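Local coordinates for tubulin-like protein CetZ2 (Haloferax volcanii, PDB 4B45) that binds GTP, belongs to the tubulin/FtsZ-like CetZ proteins that have GTPase activity, and takes part in controlling archaeal cell shape, at residues 165-170 and 256-261; 161-166 and 180-185; 134-139 and 322-327. All coordinates share one frame; numbering follows the deposited sequence.

Contact 1: residues 165-170 and 256-261; sequences NDAFRS and SLPDAS. With GSP (5'-guanosine-diphosphate-monothiophosphate), chain C.
The phenyl ring of F168 meets the backbone of S256 obliquely, with CZ 3.9 Å from S256 CA. CG stands beside the backbone N and anti to the carbonyl carbon (chi1 -57°), a turn that brings the ring's outer end to S256. V163, I182 and I186 also touch the ring. Another flat group, the guanidinium of R169, takes D166 in its own plane at the edge, a salt bridge of 3.1 Å between NH1 and OD1 whose hydrogen bond is weak. The third, the carboxamide of N165, uses both polar atoms on the guanine: OD1 accepts from GSP N2 at 3.1 Å, and ND2 donates to GSP N3 at 3.3 Å in the straighter bond (162°). Next to the ring, the methyl of A167 packs on P258, CB to CD at 4.3 Å. S256 turns its hydroxyl elsewhere, bonding through OG to L162 O.

No hydrogen bond joins 165-170 to 256-261. The two segments meet by van der Waals contact alone, and S256 instead hydrogen-bonds to L162 and D164 of strand 159-164, while the amide of N165 is committed to reading the N2/N3 side of the guanine.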
loop_
_atom_site.group_PDB
_atom_site.type_symbol
_atom_site.label_atom_id
_atom_site.label_comp_id
_atom_site.label_asym_id
_atom_site.label_seq_id
_atom_site.Cartn_x
_atom_site.Cartn_y
_atom_site.Cartn_z
ATOM N N ASN A 165 0.176 -7.709 -7.826
ATOM C CA ASN A 165 0.688 -7.307 -9.135
ATOM C C ASN A 165 -0.211 -7.756 -10.276
ATOM O O ASN A 165 -0.358 -7.061 -11.283
ATOM C CB ASN A 165 2.112 -7.853 -9.366
ATOM C CG ASN A 165 3.186 -6.954 -8.769
ATOM O OD1 ASN A 165 2.871 -5.919 -8.173
ATOM N ND2 ASN A 165 4.469 -7.350 -8.922
ATOM N N ASP A 166 -0.794 -8.936 -10.126
ATOM C CA ASP A 166 -1.734 -9.449 -11.112
ATOM C C ASP A 166 -3.003 -8.590 -11.221
ATOM O O ASP A 166 -3.722 -8.693 -12.208
ATOM C CB ASP A 166 -2.118 -10.897 -10.787
ATOM C CG ASP A 166 -1.100 -11.897 -11.287
ATOM O OD1 ASP A 166 -0.213 -11.503 -12.074
ATOM O OD2 ASP A 166 -1.187 -13.082 -10.899
ATOM N N ALA A 167 -3.280 -7.748 -10.222
ATOM C CA ALA A 167 -4.485 -6.912 -10.263
ATOM C C ALA A 167 -4.313 -5.708 -11.191
ATOM O O ALA A 167 -5.280 -5.043 -11.554
ATOM C CB ALA A 167 -4.876 -6.447 -8.870
ATOM N N PHE A 168 -3.073 -5.428 -11.575
ATOM C CA PHE A 168 -2.781 -4.245 -12.377
ATOM C C PHE A 168 -2.027 -4.637 -13.637
ATOM O O PHE A 168 -0.798 -4.766 -13.630
ATOM C CB PHE A 168 -1.976 -3.258 -11.545
ATOM C CG PHE A 168 -2.661 -2.863 -10.275
ATOM C CD1 PHE A 168 -3.657 -1.895 -10.286
ATOM C CD2 PHE A 168 -2.350 -3.483 -9.082
ATOM C CE1 PHE A 168 -4.311 -1.531 -9.118
ATOM C CE2 PHE A 168 -3.020 -3.124 -7.905
ATOM C CZ PHE A 168 -3.990 -2.154 -7.925
ATOM N N ARG A 169 -2.785 -4.849 -14.706
ATOM C CA ARG A 169 -2.254 -5.333 -15.970
ATOM C C ARG A 169 -2.885 -4.563 -17.116
ATOM O O ARG A 169 -4.063 -4.218 -17.074
ATOM C CB ARG A 169 -2.577 -6.811 -16.156
ATOM C CG ARG A 169 -2.336 -7.678 -14.930
ATOM C CD ARG A 169 -2.324 -9.130 -15.342
ATOM N NE ARG A 169 -1.322 -9.307 -16.378
ATOM C CZ ARG A 169 -0.154 -9.908 -16.185
ATOM N NH1 ARG A 169 0.128 -10.430 -14.998
ATOM N NH2 ARG A 169 0.714 -10.010 -17.185
ATOM N N SER A 170 -2.096 -4.298 -18.145
ATOM C CA SER A 170 -2.587 -3.600 -19.319
ATOM C C SER A 170 -2.038 -4.339 -20.524
ATOM O O SER A 170 -0.843 -4.600 -20.587
ATOM C CB SER A 170 -2.099 -2.152 -19.298
ATOM O OG SER A 170 -2.628 -1.415 -20.380
ATOM N N SER A 256 -6.842 -3.278 -4.386
ATOM C CA SER A 256 -5.430 -3.597 -4.580
ATOM C C SER A 256 -5.147 -5.095 -4.403
ATOM O O SER A 256 -4.181 -5.628 -4.962
ATOM C CB SER A 256 -4.567 -2.759 -3.630
ATOM O OG SER A 256 -4.868 -3.060 -2.281
ATOM N N LEU A 257 -5.997 -5.744 -3.613
ATOM C CA LEU A 257 -6.056 -7.200 -3.481
ATOM C C LEU A 257 -7.446 -7.708 -3.903
ATOM O O LEU A 257 -8.438 -7.339 -3.283
ATOM C CB LEU A 257 -5.858 -7.567 -2.012
ATOM C CG LEU A 257 -6.039 -9.043 -1.657
ATOM C CD1 LEU A 257 -4.881 -9.881 -2.236
ATOM C CD2 LEU A 257 -6.138 -9.215 -0.146
ATOM N N PRO A 258 -7.531 -8.569 -4.940
ATOM C CA PRO A 258 -8.839 -9.094 -5.379
ATOM C C PRO A 258 -9.616 -9.858 -4.302
ATOM O O PRO A 258 -9.020 -10.520 -3.442
ATOM C CB PRO A 258 -8.470 -10.073 -6.506
ATOM C CG PRO A 258 -7.153 -9.586 -7.011
ATOM C CD PRO A 258 -6.433 -9.015 -5.820
ATOM N N ASP A 259 -10.945 -9.785 -4.386
ATOM C CA ASP A 259 -11.848 -10.502 -3.480
ATOM C C ASP A 259 -11.603 -10.144 -2.002
ATOM O O ASP A 259 -11.493 -11.024 -1.149
ATOM C CB ASP A 259 -11.766 -12.021 -3.710
ATOM C CG ASP A 259 -12.931 -12.776 -3.080
ATOM O OD1 ASP A 259 -14.028 -12.187 -2.960
ATOM O OD2 ASP A 259 -12.753 -13.959 -2.707
ATOM N N ALA A 260 -11.551 -8.849 -1.705
ATOM C CA ALA A 260 -11.274 -8.387 -0.344
ATOM C C ALA A 260 -12.500 -7.837 0.392
ATOM O O ALA A 260 -12.344 -7.078 1.350
ATOM C CB ALA A 260 -10.184 -7.323 -0.373
ATOM N N SER A 261 -13.702 -8.224 -0.036
ATOM C CA SER A 261 -14.945 -7.703 0.558
ATOM C C SER A 261 -15.134 -8.059 2.022
ATOM O O SER A 261 -15.555 -7.229 2.814
ATOM C CB SER A 261 -16.179 -8.202 -0.202
ATOM O OG SER A 261 -16.555 -7.295 -1.214
HETATM P PG GSP C . 16.305 -10.394 -5.050
HETATM O O3B GSP C . 15.929 -9.360 -3.883
HETATM S S1G GSP C . 14.743 -11.530 -5.790
HETATM O O2G GSP C . 16.979 -9.639 -6.234
HETATM O O3G GSP C . 17.218 -11.350 -4.393
HETATM P PB GSP C . 14.787 -8.244 -3.907
HETATM O O1B GSP C . 15.301 -6.853 -4.189
HETATM O O2B GSP C . 14.142 -8.227 -2.528
HETATM P PA GSP C . 12.594 -7.606 -5.538
HETATM O O1A GSP C . 12.833 -7.193 -6.966
HETATM O O2A GSP C . 12.396 -6.356 -4.721
HETATM O O3A GSP C . 13.706 -8.572 -4.999
HETATM O "O5'" GSP C . 11.259 -8.387 -5.395
HETATM C "C5'" GSP C . 10.765 -9.234 -6.377
HETATM C "C4'" GSP C . 9.298 -9.208 -6.449
HETATM O "O4'" GSP C . 8.839 -7.893 -6.551
HETATM C "C3'" GSP C . 8.782 -9.910 -7.639
HETATM O "O3'" GSP C . 7.535 -10.382 -7.297
HETATM C "C2'" GSP C . 8.648 -8.869 -8.653
HETATM O "O2'" GSP C . 7.618 -9.197 -9.524
HETATM C "C1'" GSP C . 8.257 -7.714 -7.868
HETATM N N9 GSP C . 8.711 -6.427 -8.355
HETATM C C8 GSP C . 9.946 -6.115 -8.762
HETATM N N7 GSP C . 9.987 -4.809 -9.088
HETATM C C5 GSP C . 8.747 -4.274 -8.870
HETATM C C6 GSP C . 8.217 -2.964 -9.022
HETATM O O6 GSP C . 8.986 -1.916 -9.491
HETATM N N1 GSP C . 6.913 -2.761 -8.715
HETATM C C2 GSP C . 6.145 -3.776 -8.261
HETATM N N2 GSP C . 4.743 -3.482 -7.941
HETATM N N3 GSP C . 6.605 -5.026 -8.094
HETATM C C4 GSP C . 7.927 -5.298 -8.406
#

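Contact 2: residues 161-166 and 180-185. With GSP (5'-guanosine-diphosphate-monothiophosphate), chain C.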
loop_
_atom_site.group_PDB
_atom_site.type_symbol
_atom_site.label_atom_id
_atom_site.label_comp_id
_atom_site.label_asym_id
_atom_site.label_seq_id
_atom_site.Cartn_x
_atom_site.Cartn_y
_atom_site.Cartn_z
ATOM N N LEU A 161 -0.945 -3.943 4.212
ATOM C CA LEU A 161 -1.714 -3.530 3.051
ATOM C C LEU A 161 -1.127 -4.221 1.807
ATOM O O LEU A 161 0.033 -4.008 1.448
ATOM C CB LEU A 161 -1.673 -2.002 2.923
ATOM C CG LEU A 161 -2.250 -1.347 1.663
ATOM C CD1 LEU A 161 -3.694 -1.751 1.456
ATOM C CD2 LEU A 161 -2.093 0.196 1.708
ATOM N N LEU A 162 -1.919 -5.061 1.157
ATOM C CA LEU A 162 -1.397 -5.879 0.066
ATOM C C LEU A 162 -1.697 -5.320 -1.309
ATOM O O LEU A 162 -2.814 -4.887 -1.594
ATOM C CB LEU A 162 -1.949 -7.302 0.143
ATOM C CG LEU A 162 -1.341 -8.284 1.145
ATOM C CD1 LEU A 162 -2.007 -9.662 0.992
ATOM C CD2 LEU A 162 0.177 -8.380 0.956
ATOM N N VAL A 163 -0.683 -5.359 -2.163
ATOM C CA VAL A 163 -0.824 -5.052 -3.572
ATOM C C VAL A 163 -0.601 -6.322 -4.374
ATOM O O VAL A 163 0.482 -6.917 -4.329
ATOM C CB VAL A 163 0.249 -4.042 -4.018
ATOM C CG1 VAL A 163 0.161 -3.802 -5.521
ATOM C CG2 VAL A 163 0.117 -2.755 -3.239
ATOM N N ASP A 164 -1.617 -6.735 -5.115
ATOM C CA ASP A 164 -1.493 -7.860 -6.030
ATOM C C ASP A 164 -1.051 -7.370 -7.423
ATOM O O ASP A 164 -1.809 -6.686 -8.115
ATOM C CB ASP A 164 -2.839 -8.585 -6.097
ATOM C CG ASP A 164 -2.814 -9.814 -6.988
ATOM O OD1 ASP A 164 -1.720 -10.268 -7.401
ATOM O OD2 ASP A 164 -3.913 -10.341 -7.263
ATOM N N ASN A 165 0.176 -7.709 -7.826
ATOM C CA ASN A 165 0.688 -7.307 -9.135
ATOM C C ASN A 165 -0.211 -7.756 -10.276
ATOM O O ASN A 165 -0.358 -7.061 -11.283
ATOM C CB ASN A 165 2.112 -7.853 -9.366
ATOM C CG ASN A 165 3.186 -6.954 -8.769
ATOM O OD1 ASN A 165 2.871 -5.919 -8.173
ATOM N ND2 ASN A 165 4.469 -7.350 -8.922
ATOM N N ASP A 166 -0.794 -8.936 -10.126
ATOM C CA ASP A 166 -1.734 -9.449 -11.112
ATOM C C ASP A 166 -3.003 -8.590 -11.221
ATOM O O ASP A 166 -3.722 -8.693 -12.208
ATOM C CB ASP A 166 -2.118 -10.897 -10.787
ATOM C CG ASP A 166 -1.100 -11.897 -11.287
ATOM O OD1 ASP A 166 -0.213 -11.503 -12.074
ATOM O OD2 ASP A 166 -1.187 -13.082 -10.899
ATOM N N ASP A 180 6.162 0.064 -13.498
ATOM C CA ASP A 180 5.919 1.482 -13.262
ATOM C C ASP A 180 4.422 1.793 -13.159
ATOM O O ASP A 180 4.007 2.541 -12.272
ATOM C CB ASP A 180 6.571 2.336 -14.349
ATOM C CG ASP A 180 8.063 2.447 -14.173
ATOM O OD1 ASP A 180 8.552 2.052 -13.095
ATOM O OD2 ASP A 180 8.749 2.933 -15.099
ATOM N N ALA A 181 3.616 1.206 -14.047
ATOM C CA ALA A 181 2.167 1.424 -14.027
ATOM C C ALA A 181 1.564 0.931 -12.731
ATOM O O ALA A 181 0.685 1.577 -12.174
ATOM C CB ALA A 181 1.472 0.749 -15.226
ATOM N N ILE A 182 2.027 -0.214 -12.243
ATOM C CA ILE A 182 1.535 -0.709 -10.955
ATOM C C ILE A 182 1.921 0.237 -9.834
ATOM O O ILE A 182 1.099 0.607 -8.996
ATOM C CB ILE A 182 2.119 -2.075 -10.600
ATOM C CG1 ILE A 182 1.714 -3.122 -11.639
ATOM C CG2 ILE A 182 1.671 -2.490 -9.203
ATOM C CD1 ILE A 182 2.471 -4.437 -11.492
ATOM N N ASN A 183 3.181 0.641 -9.826
ATOM C CA ASN A 183 3.662 1.516 -8.774
ATOM C C ASN A 183 2.905 2.834 -8.762
ATOM O O ASN A 183 2.581 3.378 -7.699
ATOM C CB ASN A 183 5.154 1.788 -8.946
ATOM C CG ASN A 183 5.995 0.557 -8.743
ATOM O OD1 ASN A 183 5.537 -0.448 -8.185
ATOM N ND2 ASN A 183 7.240 0.626 -9.185
ATOM N N GLU A 184 2.630 3.349 -9.952
ATOM C CA GLU A 184 1.965 4.632 -10.073
ATOM C C GLU A 184 0.506 4.572 -9.611
ATOM O O GLU A 184 -0.006 5.524 -9.012
ATOM C CB GLU A 184 2.057 5.140 -11.507
ATOM C CG GLU A 184 3.393 5.760 -11.853
ATOM C CD GLU A 184 3.468 7.224 -11.467
ATOM O OE1 GLU A 184 3.230 7.546 -10.279
ATOM O OE2 GLU A 184 3.766 8.057 -12.355
ATOM N N ALA A 185 -0.161 3.456 -9.894
ATOM C CA ALA A 185 -1.551 3.308 -9.484
ATOM C C ALA A 185 -1.580 3.178 -7.975
ATOM O O ALA A 185 -2.457 3.724 -7.305
ATOM C CB ALA A 185 -2.186 2.095 -10.134
HETATM P PG GSP C . 16.305 -10.394 -5.050
HETATM O O3B GSP C . 15.929 -9.360 -3.883
HETATM S S1G GSP C . 14.743 -11.530 -5.790
HETATM O O2G GSP C . 16.979 -9.639 -6.234
HETATM O O3G GSP C . 17.218 -11.350 -4.393
HETATM P PB GSP C . 14.787 -8.244 -3.907
HETATM O O1B GSP C . 15.301 -6.853 -4.189
HETATM O O2B GSP C . 14.142 -8.227 -2.528
HETATM P PA GSP C . 12.594 -7.606 -5.538
HETATM O O1A GSP C . 12.833 -7.193 -6.966
HETATM O O2A GSP C . 12.396 -6.356 -4.721
HETATM O O3A GSP C . 13.706 -8.572 -4.999
HETATM O "O5'" GSP C . 11.259 -8.387 -5.395
HETATM C "C5'" GSP C . 10.765 -9.234 -6.377
HETATM C "C4'" GSP C . 9.298 -9.208 -6.449
HETATM O "O4'" GSP C . 8.839 -7.893 -6.551
HETATM C "C3'" GSP C . 8.782 -9.910 -7.639
HETATM O "O3'" GSP C . 7.535 -10.382 -7.297
HETATM C "C2'" GSP C . 8.648 -8.869 -8.653
HETATM O "O2'" GSP C . 7.618 -9.197 -9.524
HETATM C "C1'" GSP C . 8.257 -7.714 -7.868
HETATM N N9 GSP C . 8.711 -6.427 -8.355
HETATM C C8 GSP C . 9.946 -6.115 -8.762
HETATM N N7 GSP C . 9.987 -4.809 -9.088
HETATM C C5 GSP C . 8.747 -4.274 -8.870
HETATM C C6 GSP C . 8.217 -2.964 -9.022
HETATM O O6 GSP C . 8.986 -1.916 -9.491
HETATM N N1 GSP C . 6.913 -2.761 -8.715
HETATM C C2 GSP C . 6.145 -3.776 -8.261
HETATM N N2 GSP C . 4.743 -3.482 -7.941
HETATM N N3 GSP C . 6.605 -5.026 -8.094
HETATM C C4 GSP C . 7.927 -5.298 -8.406
#
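I182 is the first residue of 180-185 to reach the end of the strand, and it carries the packing with two branches. CG2, anti to the backbone N, lies 4.2 Å from V163 CG1. It also comes to 3.5 Å from GSP N2, so the same methyl faces both the strand and the exocyclic amine of the guanine. The longer branch runs across the N165 side chain at about a right angle and sets CD1 3.7 Å from N165 OD1, beside the amide that grips the base. With an alanine in place of N165, GSP N2 would probably lose its straighter acceptor and N3 its donor, and I182 CD1 the amide it packs on.

One residue on, N183 points its CB away from the strand, yet its amide turns to the guanine. OD1 accepts from GSP N1 at 2.7 Å, with an N-H...O angle of 151°, and takes a second, weak bond from GSP N2. ND2 donates to GSP O6 at 3.1 Å (161°).

From there E184 and A185 continue the helix, their backbone N atoms bonding back to the carbonyls of D180 and A181. On the strand side, D164 closes an Asx turn: D166 N donates to D164 OD1 at 3.2 Å from above the carboxylate plane, and the same oxygen forms a salt bridge with R324.

Helix 175-196 corresponds to the central helix that links the two domains in tubulin and FtsZ. Its packing on strand 159-164 is apolar, whereas the amide of N183 matches a donor at N1 and an acceptor at O6. That pattern suits guanine and would not suit adenine, which has no N1-H and carries an amino group at C6.

Contact 3: residues 134-139 and 322-327. With GSP (5'-guanosine-diphosphate-monothiophosphate), chain C.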
loop_
_atom_site.group_PDB
_atom_site.type_symbol
_atom_site.label_atom_id
_atom_site.label_comp_id
_atom_site.label_asym_id
_atom_site.label_seq_id
_atom_site.Cartn_x
_atom_site.Cartn_y
_atom_site.Cartn_z
ATOM N N PRO A 134 3.498 -11.447 -5.392
ATOM C CA PRO A 134 3.976 -11.776 -6.736
ATOM C C PRO A 134 2.829 -12.226 -7.616
ATOM O O PRO A 134 1.872 -12.821 -7.129
ATOM C CB PRO A 134 4.916 -12.966 -6.496
ATOM C CG PRO A 134 4.408 -13.600 -5.248
ATOM C CD PRO A 134 3.902 -12.455 -4.395
ATOM N N GLY A 135 2.927 -11.963 -8.909
ATOM C CA GLY A 135 1.952 -12.504 -9.833
ATOM C C GLY A 135 1.972 -14.020 -9.820
ATOM O O GLY A 135 3.017 -14.649 -9.568
ATOM N N ALA A 136 0.813 -14.604 -10.110
ATOM C CA ALA A 136 0.637 -16.049 -10.116
ATOM C C ALA A 136 1.542 -16.795 -11.108
ATOM O O ALA A 136 1.782 -17.997 -10.947
ATOM C CB ALA A 136 -0.832 -16.393 -10.363
ATOM N N ASP A 137 2.047 -16.100 -12.129
ATOM C CA ASP A 137 2.967 -16.751 -13.076
ATOM C C ASP A 137 4.416 -16.792 -12.590
ATOM O O ASP A 137 5.255 -17.455 -13.196
ATOM C CB ASP A 137 2.928 -16.094 -14.464
ATOM C CG ASP A 137 1.651 -16.399 -15.222
ATOM O OD1 ASP A 137 1.046 -17.463 -14.972
ATOM O OD2 ASP A 137 1.255 -15.576 -16.074
ATOM N N GLU A 138 4.716 -16.068 -11.515
ATOM C CA GLU A 138 6.093 -15.998 -11.011
ATOM C C GLU A 138 6.552 -17.340 -10.452
ATOM O O GLU A 138 5.733 -18.175 -10.058
ATOM C CB GLU A 138 6.247 -14.887 -9.964
ATOM C CG GLU A 138 6.085 -13.480 -10.536
ATOM C CD GLU A 138 6.418 -12.381 -9.537
ATOM O OE1 GLU A 138 7.402 -12.535 -8.785
ATOM O OE2 GLU A 138 5.694 -11.360 -9.500
ATOM N N GLY A 139 7.868 -17.553 -10.438
ATOM C CA GLY A 139 8.424 -18.829 -10.031
ATOM C C GLY A 139 8.056 -19.281 -8.633
ATOM O O GLY A 139 7.792 -18.467 -7.738
ATOM N N SER A 322 -10.437 -14.304 1.242
ATOM C CA SER A 322 -10.145 -13.864 -0.116
ATOM C C SER A 322 -9.631 -15.019 -0.962
ATOM O O SER A 322 -8.642 -15.662 -0.610
ATOM C CB SER A 322 -9.092 -12.761 -0.105
ATOM O OG SER A 322 -8.595 -12.536 -1.411
ATOM N N GLU A 323 -10.304 -15.267 -2.082
ATOM C CA GLU A 323 -9.966 -16.372 -2.983
ATOM C C GLU A 323 -8.508 -16.290 -3.424
ATOM O O GLU A 323 -7.804 -17.295 -3.476
ATOM C CB GLU A 323 -10.871 -16.334 -4.213
ATOM C CG GLU A 323 -11.429 -17.679 -4.633
ATOM C CD GLU A 323 -12.738 -17.549 -5.404
ATOM O OE1 GLU A 323 -13.117 -16.404 -5.742
ATOM O OE2 GLU A 323 -13.392 -18.589 -5.661
ATOM N N ARG A 324 -8.080 -15.073 -3.739
ATOM C CA ARG A 324 -6.738 -14.798 -4.211
ATOM C C ARG A 324 -5.700 -15.125 -3.134
ATOM O O ARG A 324 -4.709 -15.805 -3.420
ATOM C CB ARG A 324 -6.629 -13.328 -4.664
ATOM C CG ARG A 324 -5.199 -12.839 -4.937
ATOM C CD ARG A 324 -4.435 -13.723 -5.931
ATOM N NE ARG A 324 -3.261 -13.012 -6.424
ATOM C CZ ARG A 324 -2.071 -13.560 -6.662
ATOM N NH1 ARG A 324 -1.856 -14.854 -6.440
ATOM N NH2 ARG A 324 -1.086 -12.796 -7.110
ATOM N N VAL A 325 -5.930 -14.655 -1.905
ATOM C CA VAL A 325 -5.042 -15.001 -0.788
ATOM C C VAL A 325 -5.001 -16.508 -0.532
ATOM O O VAL A 325 -3.929 -17.102 -0.407
ATOM C CB VAL A 325 -5.421 -14.248 0.521
ATOM C CG1 VAL A 325 -4.550 -14.720 1.693
ATOM C CG2 VAL A 325 -5.237 -12.766 0.331
ATOM N N GLU A 326 -6.168 -17.133 -0.474
ATOM C CA GLU A 326 -6.226 -18.564 -0.227
ATOM C C GLU A 326 -5.581 -19.352 -1.361
ATOM O O GLU A 326 -4.872 -20.329 -1.122
ATOM C CB GLU A 326 -7.666 -19.007 -0.022
ATOM C CG GLU A 326 -8.321 -18.362 1.190
ATOM C CD GLU A 326 -9.834 -18.503 1.173
ATOM O OE1 GLU A 326 -10.393 -18.779 0.089
ATOM O OE2 GLU A 326 -10.457 -18.343 2.245
ATOM N N SER A 327 -5.832 -18.927 -2.596
ATOM C CA SER A 327 -5.198 -19.554 -3.743
ATOM C C SER A 327 -3.683 -19.373 -3.647
ATOM O O SER A 327 -2.922 -20.322 -3.838
ATOM C CB SER A 327 -5.733 -18.959 -5.044
ATOM O OG SER A 327 -5.020 -19.478 -6.144
HETATM P PG GSP C . 16.305 -10.394 -5.050
HETATM O O3B GSP C . 15.929 -9.360 -3.883
HETATM S S1G GSP C . 14.743 -11.530 -5.790
HETATM O O2G GSP C . 16.979 -9.639 -6.234
HETATM O O3G GSP C . 17.218 -11.350 -4.393
HETATM P PB GSP C . 14.787 -8.244 -3.907
HETATM O O1B GSP C . 15.301 -6.853 -4.189
HETATM O O2B GSP C . 14.142 -8.227 -2.528
HETATM P PA GSP C . 12.594 -7.606 -5.538
HETATM O O1A GSP C . 12.833 -7.193 -6.966
HETATM O O2A GSP C . 12.396 -6.356 -4.721
HETATM O O3A GSP C . 13.706 -8.572 -4.999
HETATM O "O5'" GSP C . 11.259 -8.387 -5.395
HETATM C "C5'" GSP C . 10.765 -9.234 -6.377
HETATM C "C4'" GSP C . 9.298 -9.208 -6.449
HETATM O "O4'" GSP C . 8.839 -7.893 -6.551
HETATM C "C3'" GSP C . 8.782 -9.910 -7.639
HETATM O "O3'" GSP C . 7.535 -10.382 -7.297
HETATM C "C2'" GSP C . 8.648 -8.869 -8.653
HETATM O "O2'" GSP C . 7.618 -9.197 -9.524
HETATM C "C1'" GSP C . 8.257 -7.714 -7.868
HETATM N N9 GSP C . 8.711 -6.427 -8.355
HETATM C C8 GSP C . 9.946 -6.115 -8.762
HETATM N N7 GSP C . 9.987 -4.809 -9.088
HETATM C C5 GSP C . 8.747 -4.274 -8.870
HETATM C C6 GSP C . 8.217 -2.964 -9.022
HETATM O O6 GSP C . 8.986 -1.916 -9.491
HETATM N N1 GSP C . 6.913 -2.761 -8.715
HETATM C C2 GSP C . 6.145 -3.776 -8.261
HETATM N N2 GSP C . 4.743 -3.482 -7.941
HETATM N N3 GSP C . 6.605 -5.026 -8.094
HETATM C C4 GSP C . 7.927 -5.298 -8.406
HETATM O O HOH W 1 1.165 -15.349 -6.710
#
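R324 reaches the 134-139 loop with CG anti to its backbone N (chi1 169°) and a bend at chi2 (54°), after which the chain extends so that its guanidinium reaches P134. NH2 donates to P134 O at 3.0 Å with an N-H...O angle of 143°. The donor is tilted from the carbonyl plane, and the oxygen sits at the guanidinium edge, slightly out of its plane. A water makes a second link: it donates to P134 O at 2.7 Å and accepts from R324 NH1 at 3.1 Å, lying in the guanidinium plane. P134 O is thus gripped by two donors. The methyl of A136 rests near the same group, CB to NH1 at 4.3 Å. The strongest partner of R324 is D164, which pairs with NH2 in a salt bridge, so that this one nitrogen serves both a carboxylate and a carbonyl.

The loop follows strand 127-133 and leads into helix 140-156, the place of a ribose-binding loop in the tubulin/FtsZ fold. A type I beta turn runs from G135 to E138, closed by E138 N to G135 O at 2.9 Å. E138 has CG beside its backbone N and is extended beyond it, which carries the carboxylate to the sugar: OE1 accepts from GSP O3' at 2.6 Å and OE2 from GSP O2' at 2.9 Å. OE2 also receives G135 N, from above the carboxylate plane, at 2.9 Å. This bond is likely to help hold the carboxylate turned to the two ribose hydroxyls.

At the far side of the contact, S322 is the N-cap of helix 323-340. Its OG accepts a weak capping bond from V325 N and also bonds to P258 O, while D259 OD2 takes the amide of E323.

From the N terminus, 134-139 opens contact 3, and the chain runs through helix 140-156 to strand 159-164, on which contact 2 starts at 161 and, in the loop that follows, contact 1 at 165. Contact 2 closes first, a short loop ending on helix 175-196. Contact 1 closes later at 256-261, and contact 3 last, on helix 323-340. Contacts 1 and 2 start from a shared stretch and overlap, contact 1 ending later, and both lie within the loop of contact 3. D166 OD2 bonds to A136 N, joining that stretch to 134-139. Together the contacts tie the nucleotide loops of the GTPase domain to the central helix and the C-terminal domain, with GSP touching all three.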